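Local coordinates for ribose ABC transporter, substrate binding protein (Conexibacter woesei, PDB 4KQ9), which probably binds a sugar such as ribose in the periplasm and delivers it to an ABC importer, at residues K82-D96 with D101-A113. The protein carries 1 engineered substitution. Residues are numbered along the deposited sequence; the frame is centred on the assembly and turned at random.
Sequences KGAVEDGVPVILLAD and DVGQLSFVGSDFA
Gln104 sets CG between its backbone N and carbonyl carbon (chi1 74°), and a bend at chi2 turns the chain toward Leu93. Its CG lies 3.8 Å from Leu93 CD1, and the two side chains cross at about a right angle. The same bend brings Gln104 OE1 to Val102 N, from which it accepts at 3.2 Å, in the plane of the amide carbonyl. Gln104 NE2 hydrogen-bonds a glycerol, probably from the crystallisation liquor. Replacing Gln104 by an alanine would take away OE1 and is likely to leave Val102 N without this acceptor and open a gap beside Leu93 CD1. Phe107 has CG anti to its own N (chi1 173°), which carries the ring across from Leu93 to the backbone of Asp96. Leu93 O sits in plane at the ring edge, 3.7 Å from Phe107 CD1, and Phe107 CE1 reaches the carbonyl carbon of Asp96. Arg271 makes a cation-pi contact with the same ring.

Strands 91-94 and 106-109 are parallel neighbours in the six-stranded sheet of one lobe of a periplasmic binding protein fold. Leu93 N donates to Ser106 O, and Leu93 O accepts from Val108 N at 2.8 Å, nearly straight at 168°. Ala95 N continues the pairing to Val108 O. On the face bearing Ile92, Leu94 and Val108, Ile92 CG2 meets Val108 CG2 at 3.9 Å. Leu94 CD1 lies alongside Val108 CG1, and helix 247-264 packs against Ile92 and Leu94.

Before the strands in the chain, Val85 of helix 78-86 sets CG2 3.5 Å from Val102 O. One water joins Val91 N to Gly103 O. Past the strand ends, two waters link Ala95 O to the Ser110 backbone.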
ATOM      1  N   LYS A  82      13.243 -10.188  14.776  1.00 33.82           N
ATOM      2  CA  LYS A  82      13.588 -11.547  15.226  1.00 36.29           C
ATOM      3  C   LYS A  82      13.991 -11.554  16.702  1.00 34.45           C
ATOM      4  O   LYS A  82      13.638 -12.468  17.471  1.00 34.36           O
ATOM      5  CB  LYS A  82      14.715 -12.090  14.372  1.00 38.76           C
ATOM      6  CG  LYS A  82      14.896 -13.580  14.495  1.00 46.26           C
ATOM      7  CD  LYS A  82      15.711 -14.160  13.347  1.00 53.11           C
ATOM      8  CE  LYS A  82      17.207 -14.103  13.615  1.00 60.48           C
ATOM      9  NZ  LYS A  82      17.928 -15.129  12.813  1.00 67.41           N
ATOM     10  N   GLY A  83      14.676 -10.500  17.118  1.00 33.99           N
ATOM     11  CA  GLY A  83      15.065 -10.383  18.505  1.00 33.46           C
ATOM     12  C   GLY A  83      13.897 -10.220  19.420  1.00 36.93           C
ATOM     13  O   GLY A  83      13.878 -10.830  20.499  1.00 39.09           O
ATOM     14  N   ALA A  84      12.922  -9.376  19.019  1.00 33.73           N
ATOM     15  CA  ALA A  84      11.701  -9.166  19.814  1.00 31.81           C
ATOM     16  C   ALA A  84      10.852 -10.465  20.014  1.00 29.32           C
ATOM     17  O   ALA A  84      10.307 -10.728  21.098  1.00 31.37           O
ATOM     18  CB  ALA A  84      10.848  -8.087  19.169  1.00 31.17           C
ATOM     19  N   VAL A  85      10.759 -11.239  18.948  1.00 29.15           N
ATOM     20  CA  VAL A  85      10.036 -12.490  18.935  1.00 31.72           C
ATOM     21  C   VAL A  85      10.697 -13.461  19.947  1.00 35.21           C
ATOM     22  O   VAL A  85      10.066 -13.924  20.877  1.00 34.86           O
ATOM     23  CB  VAL A  85      10.078 -13.119  17.534  1.00 31.03           C
ATOM     24  CG1 VAL A  85       9.432 -14.492  17.557  1.00 32.67           C
ATOM     25  CG2 VAL A  85       9.360 -12.261  16.490  1.00 30.02           C
ATOM     26  N   GLU A  86      11.984 -13.715  19.758  1.00 40.23           N
ATOM     27  CA  GLU A  86      12.758 -14.603  20.655  1.00 43.45           C
ATOM     28  C   GLU A  86      12.759 -14.136  22.095  1.00 42.59           C
ATOM     29  O   GLU A  86      13.062 -14.902  23.001  1.00 44.98           O
ATOM     30  CB  GLU A  86      14.169 -14.762  20.129  1.00 44.50           C
ATOM     31  CG  GLU A  86      14.169 -15.528  18.817  1.00 49.36           C
ATOM     32  CD  GLU A  86      15.544 -15.611  18.166  1.00 55.56           C
ATOM     33  OE1 GLU A  86      16.432 -14.807  18.522  1.00 56.94           O
ATOM     34  OE2 GLU A  86      15.733 -16.483  17.288  1.00 60.67           O
ATOM     35  N   ASP A  87      12.379 -12.885  22.307  1.00 45.19           N
ATOM     36  CA  ASP A  87      12.196 -12.346  23.635  1.00 45.10           C
ATOM     37  C   ASP A  87      10.768 -12.484  24.105  1.00 44.17           C
ATOM     38  O   ASP A  87      10.385 -11.893  25.124  1.00 45.83           O
ATOM     39  CB  ASP A  87      12.630 -10.878  23.666  1.00 56.22           C
ATOM     40  CG  ASP A  87      14.122 -10.714  23.955  1.00 66.93           C
ATOM     41  OD1 ASP A  87      14.753 -11.700  24.422  1.00 71.88           O
ATOM     42  OD2 ASP A  87      14.658  -9.595  23.726  1.00 73.08           O
ATOM     43  N   GLY A  88       9.980 -13.252  23.347  1.00 39.65           N
ATOM     44  CA  GLY A  88       8.605 -13.569  23.680  1.00 37.67           C
ATOM     45  C   GLY A  88       7.583 -12.468  23.445  1.00 34.43           C
ATOM     46  O   GLY A  88       6.482 -12.577  23.943  1.00 36.66           O
ATOM     47  N   VAL A  89       7.929 -11.399  22.724  1.00 31.38           N
ATOM     48  CA  VAL A  89       6.895 -10.396  22.348  1.00 28.16           C
ATOM     49  C   VAL A  89       6.157 -10.849  21.082  1.00 26.01           C
ATOM     50  O   VAL A  89       6.773 -11.098  20.070  1.00 29.31           O
ATOM     51  CB  VAL A  89       7.485  -8.984  22.106  1.00 31.79           C
ATOM     52  CG1 VAL A  89       6.347  -7.968  21.926  1.00 32.55           C
ATOM     53  CG2 VAL A  89       8.406  -8.574  23.239  1.00 30.60           C
ATOM     54  N   PRO A  90       4.849 -11.006  21.137  1.00 22.31           N
ATOM     55  CA  PRO A  90       4.135 -11.314  19.878  1.00 24.19           C
ATOM     56  C   PRO A  90       4.260 -10.079  18.964  1.00 22.34           C
ATOM     57  O   PRO A  90       4.017  -8.964  19.444  1.00 19.95           O
ATOM     58  CB  PRO A  90       2.692 -11.432  20.294  1.00 23.56           C
ATOM     59  CG  PRO A  90       2.646 -11.248  21.788  1.00 26.90           C
ATOM     60  CD  PRO A  90       3.963 -10.756  22.264  1.00 25.02           C
ATOM     61  N   VAL A  91       4.649 -10.288  17.705  1.00 21.29           N
ATOM     62  CA  VAL A  91       4.860  -9.195  16.759  1.00 20.02           C
ATOM     63  C   VAL A  91       3.923  -9.310  15.557  1.00 17.96           C
ATOM     64  O   VAL A  91       3.824 -10.361  14.971  1.00 18.14           O
ATOM     65  CB  VAL A  91       6.265  -9.251  16.207  1.00 21.90           C
ATOM     66  CG1 VAL A  91       6.494  -8.204  15.134  1.00 23.47           C
ATOM     67  CG2 VAL A  91       7.274  -9.091  17.343  1.00 24.88           C
ATOM     68  N   ILE A  92       3.315  -8.210  15.142  1.00 14.30           N
ATOM     69  CA  ILE A  92       2.520  -8.206  13.926  1.00 14.63           C
ATOM     70  C   ILE A  92       3.225  -7.213  13.002  1.00 14.03           C
ATOM     71  O   ILE A  92       3.464  -6.091  13.399  1.00 13.51           O
ATOM     72  CB  ILE A  92       1.055  -7.777  14.162  1.00 14.57           C
ATOM     73  CG1 ILE A  92       0.315  -8.855  14.987  1.00 15.10           C
ATOM     74  CG2 ILE A  92       0.336  -7.550  12.811  1.00 17.53           C
ATOM     75  CD1 ILE A  92      -1.097  -8.423  15.376  1.00 14.60           C
ATOM     76  N   LEU A  93       3.506  -7.627  11.788  1.00 12.44           N
ATOM     77  CA  LEU A  93       3.942  -6.726  10.775  1.00 13.94           C
ATOM     78  C   LEU A  93       2.727  -6.073  10.114  1.00 13.62           C
ATOM     79  O   LEU A  93       1.687  -6.725   9.887  1.00 13.87           O
ATOM     80  CB  LEU A  93       4.771  -7.454   9.717  1.00 14.52           C
ATOM     81  CG  LEU A  93       5.952  -8.141  10.361  1.00 15.84           C
ATOM     82  CD1 LEU A  93       6.515  -9.127   9.369  1.00 16.28           C
ATOM     83  CD2 LEU A  93       6.934  -7.074  10.852  1.00 18.49           C
ATOM     84  N   LEU A  94       2.874  -4.803   9.754  1.00 13.77           N
ATOM     85  CA  LEU A  94       1.711  -4.020   9.331  1.00 15.31           C
ATOM     86  C   LEU A  94       2.064  -3.183   8.106  1.00 16.38           C
ATOM     87  O   LEU A  94       3.035  -2.430   8.145  1.00 17.79           O
ATOM     88  CB  LEU A  94       1.222  -3.165  10.508  1.00 14.67           C
ATOM     89  CG  LEU A  94       0.005  -2.310  10.219  1.00 13.36           C
ATOM     90  CD1 LEU A  94      -1.155  -3.077   9.666  1.00 14.01           C
ATOM     91  CD2 LEU A  94      -0.489  -1.523  11.407  1.00 15.02           C
ATOM     92  N   ALA A  95       1.276  -3.349   7.045  1.00 16.17           N
ATOM     93  CA  ALA A  95       1.375  -2.711   5.688  1.00 19.13           C
ATOM     94  C   ALA A  95       2.509  -3.209   4.779  1.00 19.75           C
ATOM     95  O   ALA A  95       2.344  -3.366   3.545  1.00 24.20           O
ATOM     96  CB  ALA A  95       1.373  -1.197   5.780  1.00 18.95           C
ATOM     97  N   ASP A  96       3.658  -3.426   5.383  1.00 21.64           N
ATOM     98  CA  ASP A  96       4.826  -3.944   4.730  1.00 24.20           C
ATOM     99  C   ASP A  96       5.465  -5.042   5.572  1.00 22.18           C
ATOM    100  O   ASP A  96       5.464  -4.994   6.823  1.00 24.57           O
ATOM    101  CB  ASP A  96       5.858  -2.833   4.504  1.00 26.37           C
ATOM    102  CG  ASP A  96       5.408  -1.815   3.470  1.00 31.88           C
ATOM    103  OD1 ASP A  96       5.314  -2.165   2.251  1.00 34.19           O
ATOM    104  OD2 ASP A  96       5.136  -0.665   3.896  1.00 34.45           O
ATOM    105  N   ASP A 101      10.998 -14.745   6.989  1.00 31.00           N
ATOM    106  CA  ASP A 101      10.079 -15.058   8.101  1.00 29.20           C
ATOM    107  C   ASP A 101      10.883 -15.004   9.364  1.00 27.88           C
ATOM    108  O   ASP A 101      11.897 -15.651   9.477  1.00 29.22           O
ATOM    109  CB  ASP A 101       9.453 -16.452   7.908  1.00 27.53           C
ATOM    110  CG  ASP A 101       8.354 -16.807   8.952  1.00 29.85           C
ATOM    111  OD1 ASP A 101       8.156 -16.124   9.991  1.00 27.60           O
ATOM    112  OD2 ASP A 101       7.691 -17.853   8.755  1.00 30.64           O
ATOM    113  N   VAL A 102      10.440 -14.237  10.339  1.00 26.37           N
ATOM    114  CA  VAL A 102      11.101 -14.267  11.619  1.00 27.91           C
ATOM    115  C   VAL A 102      10.191 -14.748  12.767  1.00 28.71           C
ATOM    116  O   VAL A 102      10.458 -14.422  13.918  1.00 28.00           O
ATOM    117  CB  VAL A 102      11.721 -12.871  11.949  1.00 30.16           C
ATOM    118  CG1 VAL A 102      12.664 -12.423  10.833  1.00 31.37           C
ATOM    119  CG2 VAL A 102      10.654 -11.819  12.167  1.00 30.71           C
ATOM    120  N   GLY A 103       9.112 -15.493  12.498  1.00 24.38           N
ATOM    121  CA  GLY A 103       8.282 -15.963  13.623  1.00 23.80           C
ATOM    122  C   GLY A 103       7.270 -14.936  14.151  1.00 23.66           C
ATOM    123  O   GLY A 103       6.693 -15.061  15.273  1.00 25.72           O
ATOM    124  N   GLN A 104       7.011 -13.923  13.342  1.00 22.64           N
ATOM    125  CA  GLN A 104       5.901 -13.020  13.622  1.00 20.04           C
ATOM    126  C   GLN A 104       4.604 -13.786  13.755  1.00 18.02           C
ATOM    127  O   GLN A 104       4.366 -14.828  13.083  1.00 16.91           O
ATOM    128  CB  GLN A 104       5.817 -11.902  12.581  1.00 21.22           C
ATOM    129  CG  GLN A 104       5.296 -12.270  11.201  1.00 21.51           C
ATOM    130  CD  GLN A 104       6.368 -12.894  10.341  1.00 23.93           C
ATOM    131  OE1 GLN A 104       7.535 -12.921  10.738  1.00 23.73           O
ATOM    132  NE2 GLN A 104       5.993 -13.384   9.150  1.00 20.15           N
ATOM    133  N   LEU A 105       3.758 -13.255  14.593  1.00 15.94           N
ATOM    134  CA  LEU A 105       2.372 -13.697  14.724  1.00 16.54           C
ATOM    135  C   LEU A 105       1.558 -13.564  13.442  1.00 15.58           C
ATOM    136  O   LEU A 105       0.809 -14.495  13.083  1.00 17.25           O
ATOM    137  CB  LEU A 105       1.714 -12.887  15.851  1.00 18.70           C
ATOM    138  CG  LEU A 105       0.357 -13.326  16.366  1.00 18.71           C
ATOM    139  CD1 LEU A 105       0.526 -14.576  17.213  1.00 20.05           C
ATOM    140  CD2 LEU A 105      -0.323 -12.180  17.138  1.00 21.16           C
ATOM    141  N   SER A 106       1.674 -12.414  12.758  1.00 14.24           N
ATOM    142  CA  SER A 106       1.040 -12.217  11.483  1.00 13.99           C
ATOM    143  C   SER A 106       1.656 -11.025  10.713  1.00 14.18           C
ATOM    144  O   SER A 106       2.394 -10.197  11.277  1.00 13.57           O
ATOM    145  CB  SER A 106      -0.470 -11.981  11.688  1.00 15.39           C
ATOM    146  OG  SER A 106      -1.158 -12.050  10.463  1.00 16.65           O
ATOM    147  N   PHE A 107       1.315 -10.969   9.427  1.00 13.25           N
ATOM    148  CA  PHE A 107       1.586  -9.866   8.515  1.00 12.11           C
ATOM    149  C   PHE A 107       0.241  -9.416   7.956  1.00 10.91           C
ATOM    150  O   PHE A 107      -0.428 -10.136   7.267  1.00 11.79           O
ATOM    151  CB  PHE A 107       2.547 -10.309   7.446  1.00 13.08           C
ATOM    152  CG  PHE A 107       2.761  -9.307   6.350  1.00 14.56           C
ATOM    153  CD1 PHE A 107       2.558  -7.951   6.535  1.00 15.20           C
ATOM    154  CD2 PHE A 107       3.200  -9.744   5.124  1.00 16.39           C
ATOM    155  CE1 PHE A 107       2.713  -7.053   5.482  1.00 17.00           C
ATOM    156  CE2 PHE A 107       3.389  -8.858   4.079  1.00 17.61           C
ATOM    157  CZ  PHE A 107       3.163  -7.503   4.250  1.00 17.86           C
ATOM    158  N   VAL A 108      -0.196  -8.257   8.402  1.00 10.09           N
ATOM    159  CA  VAL A 108      -1.458  -7.638   8.053  1.00  9.72           C
ATOM    160  C   VAL A 108      -1.114  -6.569   7.010  1.00 10.35           C
ATOM    161  O   VAL A 108      -0.308  -5.652   7.283  1.00  9.95           O
ATOM    162  CB  VAL A 108      -2.119  -6.987   9.288  1.00  9.38           C
ATOM    163  CG1 VAL A 108      -3.309  -6.130   8.939  1.00  8.81           C
ATOM    164  CG2 VAL A 108      -2.587  -8.034  10.262  1.00  9.58           C
ATOM    165  N   GLY A 109      -1.739  -6.658   5.834  1.00 10.45           N
ATOM    166  CA  GLY A 109      -1.509  -5.640   4.834  1.00 11.11           C
ATOM    167  C   GLY A 109      -1.978  -6.084   3.449  1.00 12.23           C
ATOM    168  O   GLY A 109      -2.509  -7.182   3.256  1.00 11.05           O
ATOM    169  N   SER A 110      -1.961  -5.138   2.509  1.00 12.89           N
ATOM    170  CA  SER A 110      -2.571  -5.396   1.207  1.00 15.78           C
ATOM    171  C   SER A 110      -1.879  -6.548   0.497  1.00 14.05           C
ATOM    172  O   SER A 110      -0.717  -6.804   0.715  1.00 17.60           O
ATOM    173  CB  SER A 110      -2.470  -4.158   0.260  1.00 17.07           C
ATOM    174  OG  SER A 110      -3.013  -3.040   0.839  1.00 18.79           O
ATOM    175  N   ASP A 111      -2.634  -7.176  -0.394  1.00 15.41           N
ATOM    176  CA  ASP A 111      -2.132  -8.135  -1.355  1.00 15.81           C
ATOM    177  C   ASP A 111      -1.752  -7.373  -2.621  1.00 15.14           C
ATOM    178  O   ASP A 111      -2.628  -7.011  -3.431  1.00 15.66           O
ATOM    179  CB  ASP A 111      -3.268  -9.095  -1.676  1.00 18.37           C
ATOM    180  CG  ASP A 111      -2.876 -10.174  -2.696  1.00 21.08           C
ATOM    181  OD1 ASP A 111      -1.757 -10.151  -3.230  1.00 22.97           O
ATOM    182  OD2 ASP A 111      -3.748 -11.042  -2.944  1.00 26.21           O
ATOM    183  N   PHE A 112      -0.475  -7.101  -2.746  1.00 15.65           N
ATOM    184  CA  PHE A 112       0.037  -6.248  -3.804  1.00 18.48           C
ATOM    185  C   PHE A 112      -0.239  -6.899  -5.184  1.00 17.65           C
ATOM    186  O   PHE A 112      -0.465  -6.176  -6.131  1.00 17.45           O
ATOM    187  CB  PHE A 112       1.519  -5.978  -3.644  1.00 19.32           C
ATOM    188  CG  PHE A 112       1.928  -5.274  -2.357  1.00 22.38           C
ATOM    189  CD1 PHE A 112       1.149  -4.300  -1.772  1.00 21.97           C
ATOM    190  CD2 PHE A 112       3.213  -5.532  -1.807  1.00 25.34           C
ATOM    191  CE1 PHE A 112       1.544  -3.658  -0.606  1.00 23.88           C
ATOM    192  CE2 PHE A 112       3.633  -4.871  -0.655  1.00 26.84           C
ATOM    193  CZ  PHE A 112       2.789  -3.931  -0.045  1.00 25.65           C
ATOM    194  N   ALA A 113      -0.301  -8.238  -5.262  1.00 16.69           N
ATOM    195  CA  ALA A 113      -0.639  -8.967  -6.530  1.00 17.01           C
ATOM    196  C   ALA A 113      -2.036  -8.750  -6.942  1.00 19.68           C
ATOM    197  O   ALA A 113      -2.329  -8.603  -8.118  1.00 19.08           O
ATOM    198  CB  ALA A 113      -0.384 -10.460  -6.356  1.00 19.13           C
TER
HETATM  199  O   HOH W   1       5.348 -12.988  17.273  1.00 21.75           O
HETATM  200  O   HOH W   2      -0.485  -2.585   2.796  1.00 20.70           O
HETATM  201  O   HOH W   3       1.229  -5.724   2.383  1.00 33.02           O